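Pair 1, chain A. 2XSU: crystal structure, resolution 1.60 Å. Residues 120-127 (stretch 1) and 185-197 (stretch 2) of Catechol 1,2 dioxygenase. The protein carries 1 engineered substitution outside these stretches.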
# COMPACT_ATOMS: atom_id res chain seq x y z
N VAL A 120 -36.84 -5.74 16.16
CA VAL A 120 -36.94 -6.96 16.91
C VAL A 120 -37.67 -8.06 16.14
O VAL A 120 -38.82 -7.85 15.69
CB VAL A 120 -37.67 -6.71 18.26
CG1 VAL A 120 -37.88 -8.02 18.98
CG2 VAL A 120 -36.86 -5.75 19.10
N GLY A 121 -37.00 -9.20 15.96
CA GLY A 121 -37.59 -10.42 15.41
C GLY A 121 -37.77 -10.51 13.90
O GLY A 121 -37.64 -11.60 13.30
N PHE A 122 -38.05 -9.37 13.27
CA PHE A 122 -38.34 -9.31 11.84
C PHE A 122 -37.81 -8.02 11.22
O PHE A 122 -37.91 -6.94 11.83
CB PHE A 122 -39.86 -9.38 11.60
CG PHE A 122 -40.26 -9.22 10.16
CD1 PHE A 122 -40.42 -10.34 9.34
CD2 PHE A 122 -40.46 -7.95 9.62
CE1 PHE A 122 -40.76 -10.18 7.98
CE2 PHE A 122 -40.79 -7.77 8.28
CZ PHE A 122 -40.94 -8.89 7.45
N ALA A 123 -37.26 -8.10 10.00
CA ALA A 123 -36.94 -6.89 9.24
C ALA A 123 -37.16 -7.15 7.77
O ALA A 123 -36.84 -8.25 7.29
CB ALA A 123 -35.50 -6.49 9.43
N ARG A 124 -37.68 -6.16 7.07
CA ARG A 124 -37.62 -6.19 5.61
C ARG A 124 -36.36 -5.43 5.20
O ARG A 124 -36.17 -4.29 5.57
CB ARG A 124 -38.87 -5.61 4.93
CG ARG A 124 -38.70 -5.59 3.42
CD ARG A 124 -39.98 -5.36 2.65
NE ARG A 124 -39.69 -5.37 1.22
CZ ARG A 124 -40.60 -5.20 0.27
NH1 ARG A 124 -41.89 -5.00 0.59
NH2 ARG A 124 -40.22 -5.19 -1.00
N MET A 125 -35.47 -6.10 4.45
CA MET A 125 -34.15 -5.54 4.09
C MET A 125 -34.13 -4.67 2.84
O MET A 125 -33.25 -3.81 2.69
CB MET A 125 -33.17 -6.69 3.90
CG MET A 125 -32.96 -7.56 5.16
SD MET A 125 -31.68 -8.82 4.87
CE MET A 125 -30.26 -7.75 4.64
N ASP A 126 -35.06 -4.89 1.90
CA ASP A 126 -35.03 -4.16 0.63
C ASP A 126 -36.07 -3.06 0.56
O ASP A 126 -37.07 -3.11 1.28
CB ASP A 126 -35.26 -5.11 -0.56
CG ASP A 126 -36.68 -5.67 -0.59
OD1 ASP A 126 -37.06 -6.43 0.31
OD2 ASP A 126 -37.41 -5.34 -1.56
N ASP A 127 -35.83 -2.10 -0.33
CA ASP A 127 -36.72 -0.94 -0.49
C ASP A 127 -37.80 -1.20 -1.56
O ASP A 127 -38.63 -0.34 -1.83
CB ASP A 127 -35.91 0.34 -0.79
CG ASP A 127 -35.14 0.29 -2.11
OD1 ASP A 127 -35.29 -0.67 -2.90
OD2 ASP A 127 -34.35 1.23 -2.38
N THR A 185 -32.95 -11.14 18.02
CA THR A 185 -33.77 -12.36 18.08
C THR A 185 -34.90 -12.18 19.11
O THR A 185 -34.72 -11.49 20.14
CB THR A 185 -32.98 -13.63 18.40
OG1 THR A 185 -32.27 -13.44 19.63
CG2 THR A 185 -31.94 -13.93 17.27
N ASP A 186 -36.04 -12.78 18.81
CA ASP A 186 -37.23 -12.60 19.64
C ASP A 186 -37.23 -13.60 20.81
O ASP A 186 -36.23 -14.29 21.06
CB ASP A 186 -38.50 -12.72 18.79
CG ASP A 186 -38.70 -14.10 18.16
OD1 ASP A 186 -38.20 -15.13 18.68
OD2 ASP A 186 -39.42 -14.18 17.14
N VAL A 187 -38.35 -13.66 21.53
CA VAL A 187 -38.49 -14.55 22.68
C VAL A 187 -38.28 -16.05 22.38
O VAL A 187 -37.98 -16.84 23.28
CB VAL A 187 -39.85 -14.30 23.41
CG1 VAL A 187 -41.01 -14.80 22.59
CG2 VAL A 187 -39.83 -14.96 24.79
N ASN A 188 -38.43 -16.43 21.11
CA ASN A 188 -38.21 -17.82 20.69
C ASN A 188 -36.83 -18.04 20.04
O ASN A 188 -36.55 -19.13 19.51
CB ASN A 188 -39.35 -18.28 19.76
CG ASN A 188 -40.75 -18.12 20.40
OD1 ASN A 188 -41.66 -17.54 19.81
ND2 ASN A 188 -40.89 -18.60 21.62
N GLY A 189 -35.97 -17.03 20.14
CA GLY A 189 -34.61 -17.07 19.56
C GLY A 189 -34.62 -16.90 18.06
O GLY A 189 -33.62 -17.18 17.40
N LYS A 190 -35.75 -16.44 17.51
CA LYS A 190 -35.93 -16.39 16.06
C LYS A 190 -35.64 -15.03 15.45
O LYS A 190 -35.89 -13.98 16.05
CB LYS A 190 -37.37 -16.78 15.69
CG LYS A 190 -37.72 -18.27 15.82
CD LYS A 190 -37.21 -19.14 14.62
CE LYS A 190 -37.46 -18.53 13.21
NZ LYS A 190 -38.92 -18.44 12.83
N TYR A 191 -35.06 -15.05 14.23
CA TYR A 191 -35.03 -13.91 13.34
C TYR A 191 -35.67 -14.26 11.99
O TYR A 191 -35.60 -15.41 11.53
CB TYR A 191 -33.59 -13.35 13.16
CG TYR A 191 -32.75 -14.22 12.23
CD1 TYR A 191 -32.62 -13.87 10.88
CD2 TYR A 191 -32.13 -15.37 12.69
CE1 TYR A 191 -31.88 -14.69 9.97
CE2 TYR A 191 -31.36 -16.20 11.81
CZ TYR A 191 -31.25 -15.83 10.47
OH TYR A 191 -30.53 -16.63 9.61
N VAL A 192 -36.26 -13.27 11.34
CA VAL A 192 -36.79 -13.41 9.99
C VAL A 192 -36.41 -12.17 9.21
O VAL A 192 -36.66 -11.03 9.64
CB VAL A 192 -38.35 -13.54 9.98
CG1 VAL A 192 -38.89 -13.65 8.56
CG2 VAL A 192 -38.80 -14.70 10.84
N ALA A 193 -35.78 -12.39 8.05
CA ALA A 193 -35.52 -11.34 7.12
C ALA A 193 -36.30 -11.56 5.82
O ALA A 193 -36.19 -12.60 5.17
CB ALA A 193 -34.01 -11.24 6.82
N LEU A 194 -37.06 -10.54 5.43
CA LEU A 194 -37.70 -10.50 4.11
C LEU A 194 -36.85 -9.63 3.19
O LEU A 194 -36.60 -8.44 3.44
CB LEU A 194 -39.15 -9.97 4.23
CG LEU A 194 -39.90 -9.69 2.90
CD1 LEU A 194 -40.05 -10.95 2.03
CD2 LEU A 194 -41.28 -9.04 3.19
N THR A 195 -36.35 -10.23 2.11
CA THR A 195 -35.37 -9.53 1.27
C THR A 195 -35.47 -9.98 -0.19
O THR A 195 -36.56 -10.43 -0.63
CB THR A 195 -33.93 -9.71 1.88
OG1 THR A 195 -33.01 -8.84 1.23
CG2 THR A 195 -33.45 -11.16 1.83
N THR A 196 -34.37 -9.83 -0.93
CA THR A 196 -34.29 -10.26 -2.33
C THR A 196 -33.09 -11.17 -2.51
O THR A 196 -32.16 -11.14 -1.69
CB THR A 196 -34.22 -9.09 -3.31
OG1 THR A 196 -33.16 -8.19 -2.94
CG2 THR A 196 -35.54 -8.32 -3.30
N MET A 197 -33.14 -12.03 -3.53
CA MET A 197 -32.04 -12.97 -3.79
C MET A 197 -30.76 -12.24 -4.19
O MET A 197 -30.78 -11.54 -5.18
CB MET A 197 -32.45 -13.92 -4.94
CG MET A 197 -33.35 -15.09 -4.54
SD MET A 197 -32.59 -16.27 -3.40
CE MET A 197 -30.80 -15.98 -3.71
O HOH W 1 -38.90 -13.88 14.48
O HOH W 2 -38.72 -8.57 -0.51

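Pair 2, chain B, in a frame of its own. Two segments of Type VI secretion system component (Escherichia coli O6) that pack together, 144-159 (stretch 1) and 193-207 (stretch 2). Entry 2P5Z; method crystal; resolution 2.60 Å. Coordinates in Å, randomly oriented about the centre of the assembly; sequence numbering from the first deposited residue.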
# COMPACT_ATOMS: atom_id res chain seq x y z
N GLN B 144 20.55 -24.05 -7.22
CA GLN B 144 20.91 -25.42 -7.65
C GLN B 144 20.02 -26.02 -8.72
O GLN B 144 19.75 -27.22 -8.72
CB GLN B 144 21.02 -26.40 -6.47
CG GLN B 144 22.03 -26.03 -5.41
CD GLN B 144 21.38 -25.36 -4.22
OE1 GLN B 144 20.28 -25.74 -3.79
NE2 GLN B 144 22.06 -24.36 -3.66
N MET B 145 19.55 -25.19 -9.63
CA MET B 145 18.69 -25.69 -10.67
C MET B 145 19.54 -26.06 -11.88
O MET B 145 20.57 -25.43 -12.13
CB MET B 145 17.58 -24.68 -10.98
CG MET B 145 16.50 -24.64 -9.87
SD MET B 145 14.98 -23.78 -10.30
CE MET B 145 15.08 -23.74 -12.06
N ARG B 146 19.11 -27.09 -12.62
CA ARG B 146 20.01 -27.85 -13.48
C ARG B 146 19.60 -28.12 -14.92
O ARG B 146 19.71 -29.28 -15.34
CB ARG B 146 20.20 -29.26 -12.91
CG ARG B 146 20.72 -29.39 -11.52
CD ARG B 146 20.27 -30.73 -11.00
NE ARG B 146 21.41 -31.54 -10.61
CZ ARG B 146 22.11 -32.31 -11.44
NH1 ARG B 146 21.78 -32.40 -12.73
NH2 ARG B 146 23.15 -33.01 -10.98
N GLY B 147 19.15 -27.15 -15.70
CA GLY B 147 18.94 -27.44 -17.15
C GLY B 147 17.74 -28.31 -17.52
O GLY B 147 17.08 -28.11 -18.54
N GLN B 148 17.47 -29.31 -16.69
CA GLN B 148 16.24 -30.06 -16.74
C GLN B 148 15.15 -29.23 -16.06
O GLN B 148 13.98 -29.31 -16.44
CB GLN B 148 16.40 -31.42 -16.06
CG GLN B 148 16.99 -31.36 -14.66
CD GLN B 148 16.88 -32.68 -13.92
OE1 GLN B 148 17.27 -33.73 -14.42
NE2 GLN B 148 16.35 -32.63 -12.69
N ASP B 149 15.54 -28.41 -15.07
CA ASP B 149 14.59 -27.63 -14.30
C ASP B 149 14.02 -26.38 -15.00
O ASP B 149 13.09 -25.77 -14.48
CB ASP B 149 15.22 -27.21 -12.99
CG ASP B 149 15.64 -28.37 -12.15
OD1 ASP B 149 14.87 -29.34 -12.06
OD2 ASP B 149 16.74 -28.31 -11.54
N PHE B 150 14.58 -25.99 -16.15
CA PHE B 150 14.18 -24.77 -16.89
C PHE B 150 14.70 -24.84 -18.30
O PHE B 150 15.61 -25.61 -18.56
CB PHE B 150 14.73 -23.50 -16.23
CG PHE B 150 16.24 -23.41 -16.21
CD1 PHE B 150 16.96 -23.95 -15.14
CD2 PHE B 150 16.94 -22.78 -17.23
CE1 PHE B 150 18.33 -23.88 -15.10
CE2 PHE B 150 18.32 -22.72 -17.19
CZ PHE B 150 19.01 -23.27 -16.12
N VAL B 151 14.18 -24.00 -19.20
CA VAL B 151 14.53 -24.01 -20.62
C VAL B 151 14.17 -22.63 -21.19
O VAL B 151 13.11 -22.10 -20.86
CB VAL B 151 13.74 -25.12 -21.42
CG1 VAL B 151 13.56 -24.76 -22.89
CG2 VAL B 151 14.44 -26.46 -21.36
N PHE B 152 15.04 -22.07 -22.03
CA PHE B 152 14.77 -20.81 -22.72
C PHE B 152 14.45 -21.09 -24.18
O PHE B 152 15.20 -21.80 -24.83
CB PHE B 152 16.00 -19.89 -22.67
CG PHE B 152 16.27 -19.31 -21.31
CD1 PHE B 152 15.75 -18.07 -20.97
CD2 PHE B 152 17.03 -19.99 -20.38
CE1 PHE B 152 15.98 -17.53 -19.71
CE2 PHE B 152 17.25 -19.46 -19.13
CZ PHE B 152 16.74 -18.22 -18.80
N ASN B 153 13.35 -20.55 -24.69
CA ASN B 153 13.03 -20.63 -26.12
C ASN B 153 12.72 -19.24 -26.64
O ASN B 153 11.59 -18.92 -27.04
CB ASN B 153 11.84 -21.57 -26.42
CG ASN B 153 11.89 -22.87 -25.62
OD1 ASN B 153 12.56 -23.83 -26.00
ND2 ASN B 153 11.14 -22.91 -24.52
N LEU B 154 13.73 -18.39 -26.62
CA LEU B 154 13.54 -17.00 -26.98
C LEU B 154 13.68 -16.83 -28.48
O LEU B 154 14.48 -17.52 -29.12
CB LEU B 154 14.53 -16.15 -26.21
CG LEU B 154 14.43 -16.40 -24.70
CD1 LEU B 154 15.48 -15.63 -23.98
CD2 LEU B 154 13.04 -16.04 -24.16
N LYS B 155 12.86 -15.96 -29.06
CA LYS B 155 12.94 -15.72 -30.49
C LYS B 155 13.80 -14.50 -30.76
O LYS B 155 14.62 -14.51 -31.69
CB LYS B 155 11.54 -15.54 -31.11
CG LYS B 155 10.83 -16.85 -31.40
CD LYS B 155 11.46 -17.60 -32.56
CE LYS B 155 11.18 -19.09 -32.45
NZ LYS B 155 11.90 -19.66 -31.27
N SER B 156 13.63 -13.46 -29.95
CA SER B 156 14.46 -12.27 -30.03
C SER B 156 15.88 -12.49 -29.47
O SER B 156 16.13 -13.44 -28.73
CB SER B 156 13.80 -11.10 -29.31
OG SER B 156 12.78 -10.55 -30.12
N GLU B 157 16.80 -11.61 -29.86
CA GLU B 157 18.18 -11.66 -29.37
C GLU B 157 18.40 -10.58 -28.33
O GLU B 157 17.95 -9.44 -28.50
CB GLU B 157 19.18 -11.51 -30.52
CG GLU B 157 19.33 -12.77 -31.35
CD GLU B 157 20.51 -12.71 -32.30
OE1 GLU B 157 20.38 -12.10 -33.39
OE2 GLU B 157 21.57 -13.30 -31.97
N TYR B 158 19.08 -10.93 -27.25
CA TYR B 158 19.22 -10.00 -26.13
C TYR B 158 20.65 -9.54 -25.99
O TYR B 158 21.56 -10.35 -25.88
CB TYR B 158 18.66 -10.61 -24.83
CG TYR B 158 17.19 -10.86 -24.98
CD1 TYR B 158 16.71 -12.10 -25.40
CD2 TYR B 158 16.28 -9.84 -24.79
CE1 TYR B 158 15.37 -12.31 -25.59
CE2 TYR B 158 14.95 -10.04 -24.97
CZ TYR B 158 14.50 -11.27 -25.37
OH TYR B 158 13.15 -11.46 -25.56
N PRO B 159 20.85 -8.21 -26.04
CA PRO B 159 22.15 -7.57 -25.88
C PRO B 159 22.81 -7.90 -24.56
O PRO B 159 22.14 -8.18 -23.57
CB PRO B 159 21.80 -6.08 -25.94
CG PRO B 159 20.53 -6.03 -26.75
CD PRO B 159 19.78 -7.24 -26.30
N ARG B 193 8.63 -37.91 -17.23
CA ARG B 193 9.64 -38.90 -16.82
C ARG B 193 10.33 -38.55 -15.51
O ARG B 193 10.49 -39.40 -14.65
CB ARG B 193 10.73 -39.09 -17.89
CG ARG B 193 10.32 -38.77 -19.31
CD ARG B 193 11.50 -38.96 -20.26
NE ARG B 193 12.62 -38.05 -20.01
CZ ARG B 193 13.82 -38.43 -19.55
NH1 ARG B 193 14.78 -37.53 -19.35
NH2 ARG B 193 14.06 -39.71 -19.29
N LEU B 194 10.73 -37.30 -15.37
CA LEU B 194 11.52 -36.93 -14.21
C LEU B 194 10.65 -36.63 -13.00
O LEU B 194 11.14 -36.67 -11.87
CB LEU B 194 12.45 -35.76 -14.54
CG LEU B 194 13.51 -35.98 -15.63
CD1 LEU B 194 14.23 -34.68 -15.97
CD2 LEU B 194 14.50 -37.05 -15.21
N LYS B 195 9.36 -36.37 -13.26
CA LYS B 195 8.36 -36.00 -12.22
C LYS B 195 8.72 -34.70 -11.53
O LYS B 195 8.87 -34.65 -10.30
CB LYS B 195 8.13 -37.12 -11.19
CG LYS B 195 7.48 -38.35 -11.76
CD LYS B 195 7.60 -39.52 -10.78
CE LYS B 195 6.50 -40.54 -11.03
NZ LYS B 195 6.10 -40.58 -12.48
N ILE B 196 8.89 -33.65 -12.33
CA ILE B 196 9.30 -32.36 -11.82
C ILE B 196 8.62 -31.28 -12.63
O ILE B 196 8.17 -31.53 -13.76
CB ILE B 196 10.85 -32.13 -11.93
CG1 ILE B 196 11.35 -32.43 -13.35
CG2 ILE B 196 11.63 -32.91 -10.86
CD1 ILE B 196 12.64 -31.73 -13.73
N GLU B 197 8.56 -30.09 -12.05
CA GLU B 197 8.10 -28.90 -12.76
C GLU B 197 9.28 -28.19 -13.43
O GLU B 197 10.38 -28.11 -12.88
CB GLU B 197 7.36 -27.95 -11.80
CG GLU B 197 8.22 -26.98 -10.98
CD GLU B 197 8.93 -27.60 -9.76
OE1 GLU B 197 8.93 -28.84 -9.60
OE2 GLU B 197 9.49 -26.83 -8.94
N VAL B 198 9.02 -27.69 -14.64
CA VAL B 198 10.02 -27.09 -15.51
C VAL B 198 9.55 -25.68 -15.87
O VAL B 198 8.43 -25.52 -16.37
CB VAL B 198 10.16 -27.92 -16.83
CG1 VAL B 198 11.10 -27.24 -17.81
CG2 VAL B 198 10.62 -29.37 -16.55
N ILE B 199 10.39 -24.67 -15.62
CA ILE B 199 10.13 -23.28 -16.03
C ILE B 199 10.46 -23.04 -17.49
O ILE B 199 11.60 -23.20 -17.90
CB ILE B 199 11.01 -22.29 -15.24
CG1 ILE B 199 10.94 -22.57 -13.73
CG2 ILE B 199 10.64 -20.84 -15.58
CD1 ILE B 199 12.05 -21.91 -12.96
N GLU B 200 9.51 -22.63 -18.29
CA GLU B 200 9.82 -22.40 -19.68
C GLU B 200 9.67 -20.95 -19.97
O GLU B 200 8.62 -20.38 -19.72
CB GLU B 200 8.91 -23.23 -20.58
CG GLU B 200 8.85 -24.68 -20.15
CD GLU B 200 8.14 -25.55 -21.14
OE1 GLU B 200 7.40 -25.00 -22.00
OE2 GLU B 200 8.32 -26.79 -21.06
N PHE B 201 10.72 -20.34 -20.51
CA PHE B 201 10.73 -18.92 -20.84
C PHE B 201 10.46 -18.71 -22.32
O PHE B 201 10.92 -19.50 -23.16
CB PHE B 201 12.09 -18.29 -20.50
CG PHE B 201 12.49 -18.41 -19.03
CD1 PHE B 201 12.12 -17.41 -18.12
CD2 PHE B 201 13.27 -19.46 -18.59
CE1 PHE B 201 12.51 -17.48 -16.78
CE2 PHE B 201 13.67 -19.54 -17.26
CZ PHE B 201 13.28 -18.53 -16.35
N TYR B 202 9.71 -17.66 -22.64
CA TYR B 202 9.39 -17.31 -24.03
C TYR B 202 9.25 -15.80 -24.13
O TYR B 202 9.00 -15.14 -23.12
CB TYR B 202 8.05 -17.90 -24.47
CG TYR B 202 7.91 -19.39 -24.34
CD1 TYR B 202 8.42 -20.25 -25.31
CD2 TYR B 202 7.26 -19.94 -23.25
CE1 TYR B 202 8.27 -21.61 -25.20
CE2 TYR B 202 7.13 -21.29 -23.12
CZ TYR B 202 7.63 -22.13 -24.10
OH TYR B 202 7.51 -23.49 -23.96
N ASP B 203 9.35 -15.29 -25.35
CA ASP B 203 9.16 -13.87 -25.63
C ASP B 203 8.15 -13.55 -26.74
O ASP B 203 7.90 -12.37 -27.04
CB ASP B 203 10.49 -13.14 -25.85
CG ASP B 203 11.36 -13.74 -26.98
OD1 ASP B 203 10.83 -14.31 -27.96
OD2 ASP B 203 12.61 -13.59 -26.89
N ASP B 204 7.58 -14.59 -27.35
CA ASP B 204 6.57 -14.37 -28.39
C ASP B 204 5.47 -15.43 -28.44
O ASP B 204 5.51 -16.43 -27.72
CB ASP B 204 7.21 -14.20 -29.77
CG ASP B 204 7.64 -15.52 -30.39
OD1 ASP B 204 7.98 -16.48 -29.65
OD2 ASP B 204 7.64 -15.61 -31.63
N GLN B 205 4.53 -15.21 -29.36
CA GLN B 205 3.38 -16.09 -29.60
C GLN B 205 3.70 -17.54 -29.99
O GLN B 205 2.84 -18.41 -29.88
CB GLN B 205 2.47 -15.43 -30.63
CG GLN B 205 3.14 -14.25 -31.28
CD GLN B 205 2.27 -13.02 -31.25
OE1 GLN B 205 2.75 -11.90 -31.08
NE2 GLN B 205 0.97 -13.21 -31.41
N SER B 206 4.93 -17.82 -30.40
CA SER B 206 5.34 -19.18 -30.70
C SER B 206 5.60 -20.00 -29.43
O SER B 206 5.95 -21.18 -29.49
CB SER B 206 6.57 -19.18 -31.61
OG SER B 206 7.69 -18.67 -30.92
N GLY B 207 5.42 -19.38 -28.28
CA GLY B 207 5.53 -20.09 -27.02
C GLY B 207 4.22 -20.65 -26.53
O GLY B 207 4.18 -21.44 -25.59
O HOH W 3 9.39 -17.22 -27.57

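Two parallel strand pairs with one backbone arrangement: in pair 1 (catechol 1,2 dioxygenase) strand 122-124 runs beside strand 190-196, their axes 4.8 Å apart at closest approach and 9° from parallel; in pair 2 (type VI secretion system component) the strand that begins at Phe B150 runs beside the one that ends at Tyr B202, at 4.7 Å and 18°. Fourteen central residues superpose with an RMSD of 0.8 Å. The matched bridges are Phe A122 with Val A192 and Phe B150 with Ile B199, then Ala A123 with Ala A193 and Val B151 with Glu B200, then Arg A124 with Leu A194 and Phe B152 with Phe B201.

The same ladder of four backbone hydrogen bonds joins each pair, as expected of parallel strands, where alternate residues of one strand both give and accept. In pair 1 Val A192 N donates to Gly A121 O (2.9 Å), Ala A123 N to Val A192 O (3.0 Å), Leu A194 N to Ala A123 O (3.0 Å) and Met A125 N to Leu A194 O (2.8 Å). Position for position, pair 2 has Ile B199 N to Asp B149 O (3.1 Å), Val B151 N to Ile B199 O (3.0 Å), Phe B201 N to Val B151 O (3.0 Å) and Asn B153 N to Phe B201 O (3.1 Å).

Side chains fill this frame differently. On the sheet face of Phe A122 and Arg A124, the Phe A122 ring reaches along the neighbouring strand: its CD1 lies 3.7 Å from Val A192 CG1 and its CZ 3.8 Å from Leu A194 CB. The matching Phe B150 has chi1 p instead of t, and its ring leads away, leaving CB to pack 4.0 Å from Ile B199 CB. One bridge further on, aliphatic contact gives way to aromatic: Arg A124 CD lies 3.9 Å from Leu A194 CD2, whereas Phe B152 and Phe B201 form an offset stack, centroids 4.3 Å apart and planes at 8°. The extended Arg A124 also turns its charge back to its own stretch, with NE 3.0 Å from Asp A126 OD1 and NH2 2.9 Å from OD2 of the same aspartate in a salt bridge.

On the opposite face, Ala A123 and Ala A193 are matched by Val B151 and Glu B200. Next along, Met A125 reaches Ala A193, SD to CB 3.9 Å, while Asn B153 ND2 comes within 3.2 Å of Tyr B202 CE1.

Polar closure differs at the C-terminal end. In pair 1 a water donates to Asp A126 OD1 (2.8 Å) and Thr A195 O (2.9 Å), bridging the stretches. In pair 2 Asp B203, at the position of Thr A196, binds directly: Lys B155 N donates to Asp B203 OD1 (2.8 Å), and Ser B156 N and Tyr B158 OH donate to Asp B203 OD2 (3.2 and 2.6 Å). Together the contacts bury 613 Å² in pair 1 and 897 Å² in pair 2.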